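Local coordinates for trichothecene 3-O-acetyltransferase TRI101 (Fusarium sporotrichioides, PDB 2ZBA), which acetylates the 3-hydroxyl of trichothecene mycotoxins in the T-2 toxin biosynthetic pathway, using acetyl-CoA, as a BAHD-superfamily acetyltransferase, at residues I32-P37 against V391-Y396; E209-G214 against T355-T360; M320-S325 against V371-D376. All blocks are in the same frame, centred on the assembly; numbering follows the deposited sequence. Where two conformers were deposited one is given.

Contact 1 of 3, residues I32-P37 against V391-Y396; sequences ISLVYP and VGCWEY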
loop_
_atom_site.group_PDB
_atom_site.type_symbol
_atom_site.label_atom_id
_atom_site.label_comp_id
_atom_site.label_asym_id
_atom_site.label_seq_id
_atom_site.Cartn_x
_atom_site.Cartn_y
_atom_site.Cartn_z
ATOM N N ILE A 32 6.229 -5.583 1.942
ATOM C CA ILE A 32 7.256 -4.530 1.843
ATOM C C ILE A 32 8.636 -5.098 2.200
ATOM O O ILE A 32 8.771 -5.866 3.148
ATOM C CB ILE A 32 6.915 -3.276 2.711
ATOM C CG1 ILE A 32 7.867 -2.101 2.418
ATOM C CG2 ILE A 32 6.918 -3.619 4.203
ATOM C CD1 ILE A 32 7.597 -1.350 1.112
ATOM N N SER A 33 9.658 -4.728 1.423
ATOM C CA SER A 33 11.000 -5.278 1.649
ATOM C C SER A 33 11.985 -4.191 2.017
ATOM O O SER A 33 12.058 -3.166 1.333
ATOM C CB SER A 33 11.526 -6.003 0.413
ATOM O OG SER A 33 10.720 -7.094 0.094
ATOM N N LEU A 34 12.753 -4.436 3.078
ATOM C CA LEU A 34 13.802 -3.507 3.511
ATOM C C LEU A 34 15.147 -4.181 3.296
ATOM O O LEU A 34 15.396 -5.244 3.862
ATOM C CB LEU A 34 13.634 -3.108 4.976
ATOM C CG LEU A 34 12.544 -2.082 5.340
ATOM C CD1 LEU A 34 11.142 -2.421 4.762
ATOM C CD2 LEU A 34 12.477 -1.871 6.862
ATOM N N VAL A 35 15.991 -3.563 2.469
ATOM C CA VAL A 35 17.330 -4.079 2.124
ATOM C C VAL A 35 18.454 -3.341 2.882
ATOM O O VAL A 35 18.479 -2.104 2.912
ATOM C CB VAL A 35 17.579 -3.970 0.615
ATOM C CG1 VAL A 35 18.865 -4.720 0.203
ATOM C CG2 VAL A 35 16.350 -4.494 -0.164
ATOM N N TYR A 36 19.375 -4.119 3.465
ATOM C CA TYR A 36 20.540 -3.636 4.218
ATOM C C TYR A 36 21.823 -4.341 3.725
ATOM O O TYR A 36 21.773 -5.528 3.376
ATOM C CB TYR A 36 20.418 -3.956 5.707
ATOM C CG TYR A 36 19.168 -3.483 6.419
ATOM C CD1 TYR A 36 19.187 -2.354 7.233
ATOM C CD2 TYR A 36 17.974 -4.199 6.309
ATOM C CE1 TYR A 36 18.025 -1.931 7.901
ATOM C CE2 TYR A 36 16.829 -3.800 6.965
ATOM C CZ TYR A 36 16.845 -2.677 7.751
ATOM O OH TYR A 36 15.678 -2.301 8.384
ATOM N N PRO A 37 22.973 -3.621 3.700
ATOM C CA PRO A 37 24.255 -4.302 3.455
ATOM C C PRO A 37 24.679 -5.076 4.706
ATOM O O PRO A 37 24.330 -4.682 5.820
ATOM C CB PRO A 37 25.230 -3.142 3.207
ATOM C CG PRO A 37 24.678 -2.001 4.026
ATOM C CD PRO A 37 23.151 -2.166 3.901
ATOM N N VAL A 391 4.949 6.458 4.646
ATOM C CA VAL A 391 5.338 5.402 5.569
ATOM C C VAL A 391 6.808 5.557 5.964
ATOM O O VAL A 391 7.646 5.989 5.151
ATOM C CB VAL A 391 4.987 3.969 5.101
ATOM C CG1 VAL A 391 3.691 3.926 4.313
ATOM C CG2 VAL A 391 6.113 3.343 4.376
ATOM N N GLY A 392 7.102 5.258 7.216
ATOM C CA GLY A 392 8.405 5.625 7.785
ATOM C C GLY A 392 9.504 4.564 7.728
ATOM O O GLY A 392 10.452 4.629 8.498
ATOM N N CYS A 393 9.392 3.601 6.807
ATOM C CA CYS A 393 10.257 2.401 6.819
ATOM C C CYS A 393 11.762 2.637 6.600
ATOM O O CYS A 393 12.577 1.800 7.013
ATOM C CB CYS A 393 9.752 1.358 5.828
ATOM S SG CYS A 393 8.537 0.196 6.492
ATOM N N TRP A 394 12.128 3.742 5.939
ATOM C CA TRP A 394 13.539 4.106 5.719
ATOM C C TRP A 394 14.295 4.410 7.016
ATOM O O TRP A 394 15.520 4.594 6.990
ATOM C CB TRP A 394 13.664 5.347 4.815
ATOM C CG TRP A 394 13.371 5.128 3.362
ATOM C CD1 TRP A 394 12.193 5.366 2.723
ATOM C CD2 TRP A 394 14.290 4.669 2.362
ATOM N NE1 TRP A 394 12.308 5.064 1.386
ATOM C CE2 TRP A 394 13.587 4.636 1.137
ATOM C CE3 TRP A 394 15.633 4.267 2.386
ATOM C CZ2 TRP A 394 14.177 4.221 -0.047
ATOM C CZ3 TRP A 394 16.223 3.870 1.207
ATOM C CH2 TRP A 394 15.494 3.838 0.009
ATOM N N GLU A 395 13.560 4.490 8.129
ATOM C CA GLU A 395 14.107 4.864 9.432
ATOM C C GLU A 395 14.397 3.707 10.401
ATOM O O GLU A 395 15.005 3.926 11.448
ATOM C CB GLU A 395 13.172 5.868 10.126
ATOM C CG GLU A 395 13.043 7.211 9.391
ATOM C CD GLU A 395 14.370 7.951 9.292
ATOM O OE1 GLU A 395 15.143 7.946 10.288
ATOM O OE2 GLU A 395 14.641 8.524 8.215
ATOM N N TYR A 396 13.946 2.492 10.084
ATOM C CA TYR A 396 14.008 1.403 11.058
ATOM C C TYR A 396 15.266 0.573 10.855
ATOM O O TYR A 396 15.571 0.162 9.737
ATOM C CB TYR A 396 12.763 0.503 11.006
ATOM C CG TYR A 396 11.445 1.243 10.837
ATOM C CD1 TYR A 396 11.228 2.481 11.447
ATOM C CD2 TYR A 396 10.407 0.684 10.087
ATOM C CE1 TYR A 396 10.021 3.172 11.273
ATOM C CE2 TYR A 396 9.188 1.355 9.927
ATOM C CZ TYR A 396 9.007 2.593 10.519
ATOM O OH TYR A 396 7.818 3.259 10.379
#
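Y36 and Y396 meet through one hydrogen bond: the phenol OH of Y36 donates to the backbone O of Y396 at 2.8 Å. That oxygen lies at the edge of the Y36 ring, in its plane, whereas the hydroxyl comes in above the carbonyl plane, 39° out of it. Beside this bond L34 makes the apolar part of the contact. With chi1 at -76° its CG lies opposite the carbonyl carbon, and the two methyls divide the work: CD2 rests on the backbone O of C393 at 3.7 Å, and CD1 packs on C393 SG at 4.1 Å.

The contact thus joins the 3-10 turn shortly after the CoA-binding K390 to a strand of the N-terminal half. Within the turn E395 N bonds to G392 O (3.1 Å), and G392 O sits over one face of the Y396 ring, toward its rim. D174 of helix 170-184 takes the Y396 hydroxyl on OD1 and G392 N on OD2. Strand 29-37 runs between strands 156-164 and 407-409, and V408 of the latter packs against L34, C393 and W394, so the loop packs on the sheet near that edge strand, with R178 and S181 of helix 170-184 against Y396.

Contact 2 of 3, residues E209-G214 against T355-T360; sequences ENYKVG and TQALAT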
loop_
_atom_site.group_PDB
_atom_site.type_symbol
_atom_site.label_atom_id
_atom_site.label_comp_id
_atom_site.label_asym_id
_atom_site.label_seq_id
_atom_site.Cartn_x
_atom_site.Cartn_y
_atom_site.Cartn_z
ATOM N N GLU A 209 -26.528 7.570 12.209
ATOM C CA GLU A 209 -27.778 7.239 12.944
ATOM C C GLU A 209 -28.934 6.842 12.031
ATOM O O GLU A 209 -29.597 5.831 12.272
ATOM C CB GLU A 209 -28.201 8.363 13.896
ATOM N N ASN A 210 -29.165 7.628 10.983
ATOM C CA ASN A 210 -30.095 7.261 9.932
ATOM C C ASN A 210 -29.349 7.383 8.625
ATOM O O ASN A 210 -28.682 8.412 8.354
ATOM C CB ASN A 210 -31.325 8.177 9.919
ATOM N N TYR A 211 -29.440 6.325 7.824
ATOM C CA TYR A 211 -28.694 6.229 6.573
ATOM C C TYR A 211 -29.334 5.225 5.617
ATOM O O TYR A 211 -29.668 4.091 6.008
ATOM C CB TYR A 211 -27.228 5.841 6.828
ATOM C CG TYR A 211 -26.461 5.633 5.541
ATOM C CD1 TYR A 211 -26.099 6.724 4.739
ATOM C CD2 TYR A 211 -26.153 4.339 5.087
ATOM C CE1 TYR A 211 -25.409 6.537 3.518
ATOM C CE2 TYR A 211 -25.474 4.146 3.863
ATOM C CZ TYR A 211 -25.097 5.257 3.100
ATOM O OH TYR A 211 -24.440 5.083 1.902
ATOM N N LYS A 212 -29.502 5.674 4.370
ATOM C CA LYS A 212 -29.886 4.825 3.244
ATOM C C LYS A 212 -28.868 5.052 2.141
ATOM O O LYS A 212 -28.466 6.199 1.883
ATOM C CB LYS A 212 -31.280 5.195 2.740
ATOM N N VAL A 213 -28.427 3.963 1.510
ATOM C CA VAL A 213 -27.385 4.050 0.488
ATOM C C VAL A 213 -27.897 4.885 -0.694
ATOM O O VAL A 213 -29.057 4.739 -1.114
ATOM C CB VAL A 213 -26.840 2.648 0.061
ATOM C CG1 VAL A 213 -27.906 1.797 -0.670
ATOM C CG2 VAL A 213 -25.584 2.781 -0.807
ATOM N N GLY A 214 -27.045 5.778 -1.186
ATOM C CA GLY A 214 -27.336 6.574 -2.377
ATOM C C GLY A 214 -26.096 6.734 -3.238
ATOM O O GLY A 214 -25.130 5.979 -3.071
ATOM N N THR A 355 -16.775 7.871 4.156
ATOM C CA THR A 355 -16.183 6.730 4.868
ATOM C C THR A 355 -17.183 6.146 5.859
ATOM O O THR A 355 -17.366 4.922 5.936
ATOM C CB THR A 355 -14.855 7.129 5.569
ATOM O OG1 THR A 355 -13.890 7.519 4.578
ATOM C CG2 THR A 355 -14.250 5.968 6.369
ATOM N N GLN A 356 -17.840 7.033 6.603
ATOM C CA GLN A 356 -18.901 6.642 7.537
ATOM C C GLN A 356 -20.092 6.072 6.786
ATOM O O GLN A 356 -20.738 5.160 7.286
ATOM C CB GLN A 356 -19.363 7.828 8.399
ATOM C CG GLN A 356 -18.276 8.354 9.366
ATOM C CD GLN A 356 -18.819 9.398 10.320
ATOM O OE1 GLN A 356 -19.520 9.079 11.307
ATOM N NE2 GLN A 356 -18.521 10.665 10.022
ATOM N N ALA A 357 -20.395 6.614 5.600
ATOM C CA ALA A 357 -21.496 6.036 4.789
ATOM C C ALA A 357 -21.152 4.593 4.382
ATOM O O ALA A 357 -21.989 3.706 4.458
ATOM C CB ALA A 357 -21.780 6.872 3.579
ATOM N N LEU A 358 -19.908 4.374 3.955
ATOM C CA LEU A 358 -19.427 3.041 3.595
ATOM C C LEU A 358 -19.531 2.096 4.766
ATOM O O LEU A 358 -20.049 0.979 4.609
ATOM C CB LEU A 358 -17.979 3.087 3.068
ATOM C CG LEU A 358 -17.302 1.767 2.609
ATOM C CD1 LEU A 358 -18.021 1.114 1.397
ATOM C CD2 LEU A 358 -15.823 2.002 2.271
ATOM N N ALA A 359 -19.073 2.543 5.937
ATOM C CA ALA A 359 -19.044 1.708 7.137
ATOM C C ALA A 359 -20.469 1.353 7.565
ATOM O O ALA A 359 -20.754 0.199 7.896
ATOM C CB ALA A 359 -18.292 2.419 8.274
ATOM N N THR A 360 -21.370 2.330 7.485
ATOM C CA THR A 360 -22.777 2.101 7.847
ATOM C C THR A 360 -23.414 1.087 6.898
ATOM O O THR A 360 -24.021 0.121 7.342
ATOM C CB THR A 360 -23.573 3.406 7.869
ATOM O OG1 THR A 360 -22.876 4.342 8.673
ATOM C CG2 THR A 360 -24.990 3.210 8.485
#
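Y211 swings its ring out opposite the backbone nitrogen (chi1 176°), which carries it across to A357 and T360 on the helix. At T360 a chi1 of -51° splits the two branches: OG1 stays beside its own backbone N and turns back along the helix, while CG2 projects the other way and meets the tyrosine.

The ring lies against one turn of helix. A357 CA sits over one face, toward the rim, and its methyl does much of the packing, with CB 3.6 Å from Y211 CE1 and also 3.6 Å from the phenol OH. On the same residue, A357 O approaches Y211 CE2 at 3.6 Å as a van der Waals neighbour. T360 CG2 reaches the near end of the side chain, 3.8 Å from Y211 CD2 and equally close to CB. The opposite face of the ring is occupied by the loop itself: V213 N stands 3.7 Å above the plane, toward the rim, so the ring lies between the helix and its own backbone two residues on.

The polar ends are dealt with separately. The Y211 hydroxyl bonds to E216 OE2, which also takes G214 N and so holds the loop in a curl around the ring. T360 OG1 donates to Q356 O at 2.7 Å, and T360 N reaches that carbonyl from the other face of its plane, so one oxygen takes two bonds; the same hydroxyl receives L208 N, tying the residue just before 209-214 to the helix.

This is plain packing of the long connection between helix 191-197 and strand 237-244 onto helix 348-363. Y361 of that helix also touches Y211 and V213, L217 adds a further loop contact, and the chain then runs on to D218 and I221 of the calcium site.

Contact 3 of 3, residues M320-S325 against V371-D376; sequences MTYHDS and VSLTAD. With CA (calcium ion), chain H; ZBA (12,13-Epoxytrichothec-9-ene-3,4,8,15-tetrol-4,15-diacetate-8-isovalerate), chain F.
L373 O is approached from the strand by two very different groups, the phenol of Y322 and the selenium of M320, a selenomethionine in this crystal. The Y322 OH donates to it at a short 2.5 Å. The oxygen lies at the edge of the tyrosine ring, in its plane, and the hydroxyl is tilted only 19° from the carbonyl plane. Next to it SE of M320 stands 3.5 Å from that oxygen.

M320 makes most of the remaining contact. Its chain bends at chi3 (104°), which turns the terminal methyl to the toxin: CE is 3.2 Å from O11 of bound T-2. SE also packs on T374 CG2 at 3.9 Å, while L373 crosses the side chain obliquely, its CD1 turned to the ligand.

The loop is shaped for the same pocket. S372 OG accepts from T374 N at 3.2 Å, making an ST turn, and lies 3.2 Å from the acetyl methyl C41 of T-2; T374 OG1 faces that carbon as well. Thus M320, S372, L373 and T374 together line one wall of the substrate pocket. Two residues on, D376 spreads both carboxylate oxygens over the calcium ion, with OD1 at 2.6 Å, where D218, the I221 carbonyl and a water also bind, so one short loop serves both sites.

Y322 is positioned from outside: its hydroxyl also bonds to Q220 NE2, its ring stacks on H219, and R354 of helix 348-363 touches it. Strand 318-326 is the outermost strand of its mixed sheet and pairs with 294-302, whose C298 touches M320 and Y322. The 371-376 loop leads from helix 348-363 back to strand 383-387, meeting that edge strand at M320 and Y322, with Q220 and A222 of the neighbouring loop against it.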
loop_
_atom_site.group_PDB
_atom_site.type_symbol
_atom_site.label_atom_id
_atom_site.label_comp_id
_atom_site.label_asym_id
_atom_site.label_seq_id
_atom_site.Cartn_x
_atom_site.Cartn_y
_atom_site.Cartn_z
HETATM N N MSE A 320 -10.772 5.755 -0.704
HETATM C CA MSE A 320 -10.197 6.253 -1.923
HETATM C C MSE A 320 -10.979 7.495 -2.322
HETATM O O MSE A 320 -12.120 7.697 -1.899
HETATM C CB MSE A 320 -10.240 5.190 -3.030
HETATM C CG MSE A 320 -9.416 3.897 -2.737
HETATM SE SE MSE A 320 -9.139 2.830 -4.338
HETATM C CE MSE A 320 -7.259 3.274 -4.709
ATOM N N THR A 321 -10.361 8.342 -3.124
ATOM C CA THR A 321 -11.101 9.380 -3.810
ATOM C C THR A 321 -11.175 8.973 -5.292
ATOM O O THR A 321 -10.256 8.323 -5.832
ATOM C CB THR A 321 -10.492 10.800 -3.588
ATOM O OG1 THR A 321 -9.175 10.873 -4.153
ATOM C CG2 THR A 321 -10.433 11.143 -2.083
ATOM N N TYR A 322 -12.269 9.350 -5.937
ATOM C CA TYR A 322 -12.538 8.956 -7.313
ATOM C C TYR A 322 -12.702 10.162 -8.212
ATOM O O TYR A 322 -13.279 11.175 -7.826
ATOM C CB TYR A 322 -13.774 8.069 -7.356
ATOM C CG TYR A 322 -13.652 6.883 -6.432
ATOM C CD1 TYR A 322 -12.913 5.757 -6.805
ATOM C CD2 TYR A 322 -14.238 6.897 -5.159
ATOM C CE1 TYR A 322 -12.775 4.656 -5.923
ATOM C CE2 TYR A 322 -14.107 5.806 -4.287
ATOM C CZ TYR A 322 -13.385 4.690 -4.680
ATOM O OH TYR A 322 -13.268 3.620 -3.817
ATOM N N HIS A 323 -12.167 10.051 -9.418
ATOM C CA HIS A 323 -12.072 11.184 -10.312
ATOM C C HIS A 323 -12.388 10.693 -11.712
ATOM O O HIS A 323 -11.637 9.910 -12.276
ATOM C CB HIS A 323 -10.668 11.816 -10.220
ATOM C CG HIS A 323 -10.255 12.152 -8.818
ATOM N ND1 HIS A 323 -9.589 11.261 -8.005
ATOM C CD2 HIS A 323 -10.483 13.254 -8.061
ATOM C CE1 HIS A 323 -9.412 11.805 -6.814
ATOM N NE2 HIS A 323 -9.946 13.011 -6.823
ATOM N N ASP A 324 -13.524 11.129 -12.253
ATOM C CA ASP A 324 -13.925 10.734 -13.593
ATOM C C ASP A 324 -13.747 11.879 -14.563
ATOM O O ASP A 324 -14.053 13.030 -14.243
ATOM C CB ASP A 324 -15.382 10.282 -13.610
ATOM C CG ASP A 324 -15.625 9.093 -12.740
ATOM O OD1 ASP A 324 -15.066 8.015 -13.023
ATOM O OD2 ASP A 324 -16.399 9.226 -11.782
ATOM N N SER A 325 -13.247 11.550 -15.748
ATOM C CA SER A 325 -13.010 12.518 -16.800
ATOM C C SER A 325 -12.975 11.725 -18.109
ATOM O O SER A 325 -13.599 10.659 -18.206
ATOM C CB SER A 325 -11.685 13.239 -16.527
ATOM O OG SER A 325 -11.431 14.284 -17.446
ATOM N N VAL A 371 -19.260 -5.027 -2.965
ATOM C CA VAL A 371 -18.460 -3.949 -2.360
ATOM C C VAL A 371 -16.972 -4.119 -2.660
ATOM O O VAL A 371 -16.377 -5.171 -2.378
ATOM C CB VAL A 371 -18.684 -3.849 -0.818
ATOM C CG1 VAL A 371 -17.807 -2.747 -0.190
ATOM C CG2 VAL A 371 -20.140 -3.580 -0.499
ATOM N N SER A 372 -16.380 -3.075 -3.226
ATOM C CA SER A 372 -14.943 -3.019 -3.481
ATOM C C SER A 372 -14.477 -1.573 -3.619
ATOM O O SER A 372 -15.145 -0.761 -4.238
ATOM C CB SER A 372 -14.602 -3.801 -4.751
ATOM O OG SER A 372 -13.291 -3.528 -5.191
ATOM N N LEU A 373 -13.305 -1.271 -3.072
ATOM C CA LEU A 373 -12.692 0.056 -3.256
ATOM C C LEU A 373 -12.434 0.441 -4.714
ATOM O O LEU A 373 -12.329 1.617 -5.031
ATOM C CB LEU A 373 -11.410 0.209 -2.423
ATOM C CG LEU A 373 -11.590 0.376 -0.910
ATOM C CD1 LEU A 373 -10.237 0.661 -0.220
ATOM C CD2 LEU A 373 -12.578 1.454 -0.581
ATOM N N THR A 374 -12.359 -0.545 -5.604
ATOM C CA THR A 374 -12.126 -0.278 -7.028
ATOM C C THR A 374 -13.284 -0.851 -7.870
ATOM O O THR A 374 -13.088 -1.275 -8.997
ATOM C CB THR A 374 -10.730 -0.844 -7.497
ATOM O OG1 THR A 374 -10.702 -2.261 -7.322
ATOM C CG2 THR A 374 -9.578 -0.256 -6.677
ATOM N N ALA A 375 -14.500 -0.846 -7.307
ATOM C CA ALA A 375 -15.675 -1.470 -7.940
ATOM C C ALA A 375 -15.932 -1.046 -9.392
ATOM O O ALA A 375 -16.243 -1.900 -10.236
ATOM C CB ALA A 375 -16.927 -1.266 -7.077
ATOM N N ASP A 376 -15.751 0.246 -9.689
ATOM C CA ASP A 376 -16.017 0.799 -11.018
ATOM C C ASP A 376 -14.768 1.058 -11.878
ATOM O O ASP A 376 -14.866 1.662 -12.943
ATOM C CB ASP A 376 -16.821 2.099 -10.907
ATOM C CG ASP A 376 -18.208 1.887 -10.340
ATOM O OD1 ASP A 376 -18.608 0.723 -10.076
ATOM O OD2 ASP A 376 -18.900 2.907 -10.140
HETATM CA CA CA H . -20.926 1.437 -9.256
HETATM O O18 ZBA F . -6.725 -4.076 -7.618
HETATM C C44 ZBA F . -7.000 -4.896 -6.778
HETATM C C45 ZBA F . -8.201 -5.769 -6.747
HETATM C C46 ZBA F . -7.978 -7.154 -6.283
HETATM C C48 ZBA F . -7.127 -8.098 -6.967
HETATM C C47 ZBA F . -8.616 -7.741 -5.075
HETATM O O17 ZBA F . -6.173 -5.080 -5.747
HETATM C C31 ZBA F . -5.098 -4.137 -5.452
HETATM C C30 ZBA F . -5.657 -2.806 -4.977
HETATM C C32 ZBA F . -4.180 -4.850 -4.511
HETATM C C39 ZBA F . -3.597 -6.121 -5.048
HETATM C C33 ZBA F . -3.908 -4.357 -3.322
HETATM C C34 ZBA F . -4.422 -3.049 -2.829
HETATM O O10 ZBA F . -3.413 -2.018 -3.149
HETATM C C29 ZBA F . -5.800 -2.582 -3.430
HETATM C C38 ZBA F . -6.919 -3.484 -2.864
HETATM O O12 ZBA F . -8.048 -3.497 -3.772
HETATM C C40 ZBA F . -9.224 -3.855 -3.262
HETATM C C41 ZBA F . -10.281 -3.908 -4.316
HETATM O O13 ZBA F . -9.424 -4.095 -2.154
HETATM C C28 ZBA F . -6.073 -1.038 -3.052
HETATM C C37 ZBA F . -7.481 -0.587 -3.526
HETATM C C35 ZBA F . -4.919 -0.212 -3.649
HETATM C C25 ZBA F . -3.750 -0.647 -2.862
HETATM C C36 ZBA F . -4.867 0.450 -4.928
HETATM O O11 ZBA F . -5.031 1.212 -3.721
HETATM C C27 ZBA F . -5.785 -0.754 -1.508
HETATM C C26 ZBA F . -4.323 -0.334 -1.496
HETATM O O16 ZBA F . -3.551 -0.928 -0.484
HETATM O O14 ZBA F . -6.581 0.288 -0.865
HETATM O O HOH W 1 -23.348 1.293 -8.760
#

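Overall arrangement
Contacts 1 and 3 are buried and each has a tyrosine hydroxyl donating to a backbone carbonyl, but they belong to different sheets and lie on opposite sides of the chain's centre, about 30 Å apart between centres. Contact 2 is more peripheral, relies on packing across its segments, and lies about 38 Å from contact 1 between centres. Only contact 3 lines the toxin pocket and supplies a calcium ligand. Contacts 2 and 3 are neighbours, about 17 Å between centres, and touch where L358 CD1 meets V371 CG1 at 4.2 Å; helix 348-363 supplies one side of contact 2 and flanks contact 3. Both are nested in the sequence loop closed by contact 1, their segments alternating.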